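Local coordinates for protein endoglucanase A (Clostridium acetobutylicum, PDB 3IK2) that probably hydrolyses internal beta-1,4-glucosidic bonds of cellulose and related glucans, as a family 44 glycoside hydrolase, at residues Q367-A370 against L371-G375; G115-A118 against N119-A123. One frame throughout, in Å; residues are numbered along the deposited sequence.

Contact 1 (Q367-A370 against L371-G375); sequences QADA and LGVFG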
loop_
_atom_site.group_PDB
_atom_site.type_symbol
_atom_site.label_atom_id
_atom_site.label_comp_id
_atom_site.label_asym_id
_atom_site.label_seq_id
_atom_site.Cartn_x
_atom_site.Cartn_y
_atom_site.Cartn_z
ATOM N N GLN A 367 -1.770 12.619 -2.235
ATOM C CA GLN A 367 -2.507 11.350 -2.190
ATOM C C GLN A 367 -3.203 11.037 -3.520
ATOM O O GLN A 367 -3.147 9.896 -3.994
ATOM C CB GLN A 367 -3.528 11.362 -1.053
ATOM C CG GLN A 367 -4.320 10.027 -0.883
ATOM C CD GLN A 367 -3.440 8.800 -0.563
ATOM O OE1 GLN A 367 -2.363 8.926 0.021
ATOM N NE2 GLN A 367 -3.910 7.602 -0.956
ATOM N N ALA A 368 -3.862 12.046 -4.117
ATOM C CA ALA A 368 -4.472 11.871 -5.444
ATOM C C ALA A 368 -3.417 11.531 -6.486
ATOM O O ALA A 368 -3.637 10.678 -7.363
ATOM C CB ALA A 368 -5.310 13.096 -5.871
ATOM N N ASP A 369 -2.258 12.150 -6.360
ATOM C CA ASP A 369 -1.173 11.925 -7.308
ATOM C C ASP A 369 -0.604 10.535 -7.138
ATOM O O ASP A 369 -0.369 9.848 -8.137
ATOM C CB ASP A 369 -0.084 13.000 -7.158
ATOM C CG ASP A 369 0.897 13.017 -8.324
ATOM O OD1 ASP A 369 0.490 12.755 -9.444
ATOM O OD2 ASP A 369 2.098 13.280 -8.141
ATOM N N ALA A 370 -0.383 10.116 -5.882
ATOM C CA ALA A 370 0.106 8.749 -5.581
ATOM C C ALA A 370 -0.804 7.687 -6.141
ATOM O O ALA A 370 -0.313 6.729 -6.696
ATOM C CB ALA A 370 0.316 8.539 -4.053
ATOM N N LEU A 371 -2.125 7.853 -6.003
ATOM C CA LEU A 371 -3.129 6.921 -6.573
ATOM C C LEU A 371 -3.076 6.860 -8.093
ATOM O O LEU A 371 -3.146 5.772 -8.655
ATOM C CB LEU A 371 -4.552 7.271 -6.114
ATOM C CG LEU A 371 -4.726 7.094 -4.592
ATOM C CD1 LEU A 371 -6.061 7.703 -4.092
ATOM C CD2 LEU A 371 -4.571 5.607 -4.157
ATOM N N GLY A 372 -2.915 8.016 -8.753
ATOM C CA GLY A 372 -2.661 8.067 -10.216
ATOM C C GLY A 372 -1.406 7.311 -10.629
ATOM O O GLY A 372 -1.444 6.474 -11.553
ATOM N N VAL A 373 -0.309 7.584 -9.919
ATOM C CA VAL A 373 0.974 6.885 -10.121
ATOM C C VAL A 373 0.890 5.357 -10.031
ATOM O O VAL A 373 1.386 4.648 -10.929
ATOM C CB VAL A 373 2.088 7.394 -9.139
ATOM C CG1 VAL A 373 3.340 6.539 -9.272
ATOM C CG2 VAL A 373 2.444 8.855 -9.432
ATOM N N PHE A 374 0.312 4.858 -8.932
ATOM C CA PHE A 374 0.118 3.418 -8.722
ATOM C C PHE A 374 -0.614 2.799 -9.923
ATOM O O PHE A 374 -0.273 1.710 -10.367
ATOM C CB PHE A 374 -0.702 3.092 -7.464
ATOM C CG PHE A 374 -0.114 3.562 -6.168
ATOM C CD1 PHE A 374 1.251 3.708 -5.990
ATOM C CD2 PHE A 374 -0.960 3.822 -5.083
ATOM C CE1 PHE A 374 1.771 4.143 -4.758
ATOM C CE2 PHE A 374 -0.448 4.249 -3.857
ATOM C CZ PHE A 374 0.922 4.409 -3.695
ATOM N N GLY A 375 -1.638 3.491 -10.412
ATOM C CA GLY A 375 -2.430 3.014 -11.529
ATOM C C GLY A 375 -1.727 3.115 -12.866
ATOM O O GLY A 375 -1.884 2.254 -13.706
#
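Four successive backbone bonds tie Gln367-Ala370 to the next turn of the same alpha helix, 361-376, which bridges the seventh and eighth strands of the TIM-like barrel. Each runs from residue i+4 to the carbonyl of residue i: Leu371 N to Gln367 O is 3.0 Å, and Val373 N to Asp369 O is 2.9 Å with an N-H...O angle of 170°.

The polar ends reach beyond the helix. Asp369 OD1 is hydrogen-bonded to the hydroxyls of Tyr430 and Ser428, on a strand of the neighbouring beta domain, whereas Gln367 NE2 bonds the hydroxyl of Tyr353 at the end of strand 347-353. The Gln367 chain leaves with CG anti to N (chi1 -177°) and bends at chi2, which swings the amide back so that it crosses the Leu371 side chain at a slant; NE2 rests 3.8 Å from Leu371 CG and about as far from both its methyls.

Packing is modest but wholly buried. Val373 CG2 comes to 3.3 Å from Asp369 O, and Ala370 CB meets the far end of the Phe374 ring at CZ, 4.2 Å away. That ring also packs edge-to-face with Tyr353, while Ala370 O sits over one of its faces, offset toward the rim, 3.2 Å from Phe374 CG.

Contact 2 (G115-A118 against N119-A123); sequences GPLA and NTDVA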
loop_
_atom_site.group_PDB
_atom_site.type_symbol
_atom_site.label_atom_id
_atom_site.label_comp_id
_atom_site.label_asym_id
_atom_site.label_seq_id
_atom_site.Cartn_x
_atom_site.Cartn_y
_atom_site.Cartn_z
ATOM N N GLY A 115 0.764 -6.431 30.142
ATOM C CA GLY A 115 1.162 -5.027 30.081
ATOM C C GLY A 115 2.612 -4.806 29.647
ATOM O O GLY A 115 3.182 -5.647 28.956
ATOM N N PRO A 116 3.221 -3.675 30.055
ATOM C CA PRO A 116 4.617 -3.417 29.658
ATOM C C PRO A 116 5.549 -4.527 30.125
ATOM O O PRO A 116 5.511 -4.902 31.293
ATOM C CB PRO A 116 4.957 -2.084 30.339
ATOM C CG PRO A 116 3.654 -1.439 30.625
ATOM C CD PRO A 116 2.674 -2.577 30.878
ATOM N N LEU A 117 6.336 -5.086 29.205
ATOM C CA LEU A 117 7.268 -6.163 29.535
ATOM C C LEU A 117 8.638 -5.603 29.891
ATOM O O LEU A 117 9.025 -4.508 29.437
ATOM C CB LEU A 117 7.371 -7.149 28.370
ATOM C CG LEU A 117 6.402 -8.342 28.233
ATOM C CD1 LEU A 117 5.168 -8.362 29.166
ATOM C CD2 LEU A 117 5.985 -8.552 26.855
ATOM N N ALA A 118 9.344 -6.344 30.739
ATOM C CA ALA A 118 10.704 -5.998 31.158
ATOM C C ALA A 118 11.674 -6.573 30.146
ATOM O O ALA A 118 11.347 -7.525 29.432
ATOM C CB ALA A 118 11.003 -6.557 32.563
ATOM N N ASN A 119 12.865 -5.981 30.094
ATOM C CA ASN A 119 13.950 -6.437 29.222
ATOM C C ASN A 119 14.367 -7.851 29.533
ATOM O O ASN A 119 14.877 -8.561 28.680
ATOM C CB ASN A 119 15.120 -5.473 29.318
ATOM C CG ASN A 119 14.788 -4.131 28.715
ATOM O OD1 ASN A 119 13.977 -4.060 27.782
ATOM N ND2 ASN A 119 15.387 -3.055 29.236
ATOM N N THR A 120 14.100 -8.246 30.773
ATOM C CA THR A 120 14.271 -9.595 31.253
ATOM C C THR A 120 13.268 -10.601 30.632
ATOM O O THR A 120 13.488 -11.820 30.731
ATOM C CB THR A 120 14.134 -9.598 32.796
ATOM O OG1 THR A 120 15.025 -8.616 33.334
ATOM C CG2 THR A 120 14.523 -10.921 33.355
ATOM N N ASP A 121 12.191 -10.101 30.007
ATOM C CA ASP A 121 11.151 -10.962 29.448
ATOM C C ASP A 121 11.438 -11.409 28.010
ATOM O O ASP A 121 10.595 -12.058 27.356
ATOM C CB ASP A 121 9.781 -10.281 29.532
ATOM C CG ASP A 121 9.297 -10.127 30.957
ATOM O OD1 ASP A 121 9.612 -11.015 31.768
ATOM O OD2 ASP A 121 8.612 -9.110 31.259
ATOM N N VAL A 122 12.626 -11.077 27.525
ATOM C CA VAL A 122 13.042 -11.481 26.199
ATOM C C VAL A 122 12.705 -12.964 25.945
ATOM O O VAL A 122 12.873 -13.829 26.824
ATOM C CB VAL A 122 14.542 -11.114 25.947
ATOM C CG1 VAL A 122 15.452 -11.698 27.031
ATOM C CG2 VAL A 122 14.992 -11.535 24.562
ATOM N N ALA A 123 12.201 -13.236 24.746
ATOM C CA ALA A 123 11.842 -14.598 24.352
ATOM C C ALA A 123 13.100 -15.466 24.167
ATOM O O ALA A 123 14.127 -14.969 23.711
ATOM C CB ALA A 123 11.014 -14.569 23.078
HETATM O O HOH W 1 11.078 -3.654 27.869
#
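Ala118 and Asp121 hold each other by two hydrogen bonds that run in opposite senses. The backbone NH of Asp121 reaches back to the carbonyl of Ala118, with N to O at 2.8 Å, and closes the turn through Asn119 and Thr120. The C=O...N angle is 121°, and the donor stands 57° out of the carbonyl plane, so it does not come in along a lone pair. In return, Ala118 N donates a hydrogen bond to the carboxylate of Asp121, 2.9 Å from OD2, which is met from above the carboxylate plane instead of within it. With CG beside its own backbone N (chi1 -68°), the Asp121 side chain folds back over the start of the turn to accept this bond. Farther along, Asp121 O bonds the Ser125 hydroxyl.

One water adds a bridge, donating to Leu117 O at 2.7 Å and to Asn119 OD1 at 2.9 Å. It links the backbone of Leu117 to the side chain of Asn119, the residues flanking Ala118.

The remaining contacts are van der Waals ones. Leu117 and Asp121 cross at about a right angle, and OD2 of Asp121 lies 3.7 Å from Leu117 CB; an equal distance separates Ala118 CB from that oxygen. Leu117 itself is buried, its side chain reaching Trp128 and Leu190.

The turn sits at the surface, just beyond the short edge strand 115-116. Asn119 and Thr120 have the backbone angles of a type I beta turn, here carrying an aspartate in its last position that accepts a hydrogen bond from the NH of the first residue.

The two contacts lie in distant parts of the enzyme: 42 Å separates their centres, and even their nearest atoms are about 33 Å apart, so neither touches the other. Contact 1 is buried, its centre about 11 Å from the centre of the chain, in a barrel helix that faces the beta domain; the centre of contact 2 lies about 32 Å out, and it spans the end of the edge strand 115-116 of a small three-stranded sheet and the loop that leads on to strand 128-132. The bound calcium ion, held by Glu48, Asp144, Asp147 and Ser149, takes no ligand from either contact. Helix 361-376 follows strand 347-353, whose C-terminal end would be expected to face the active site, as in TIM-barrel hydrolases generally.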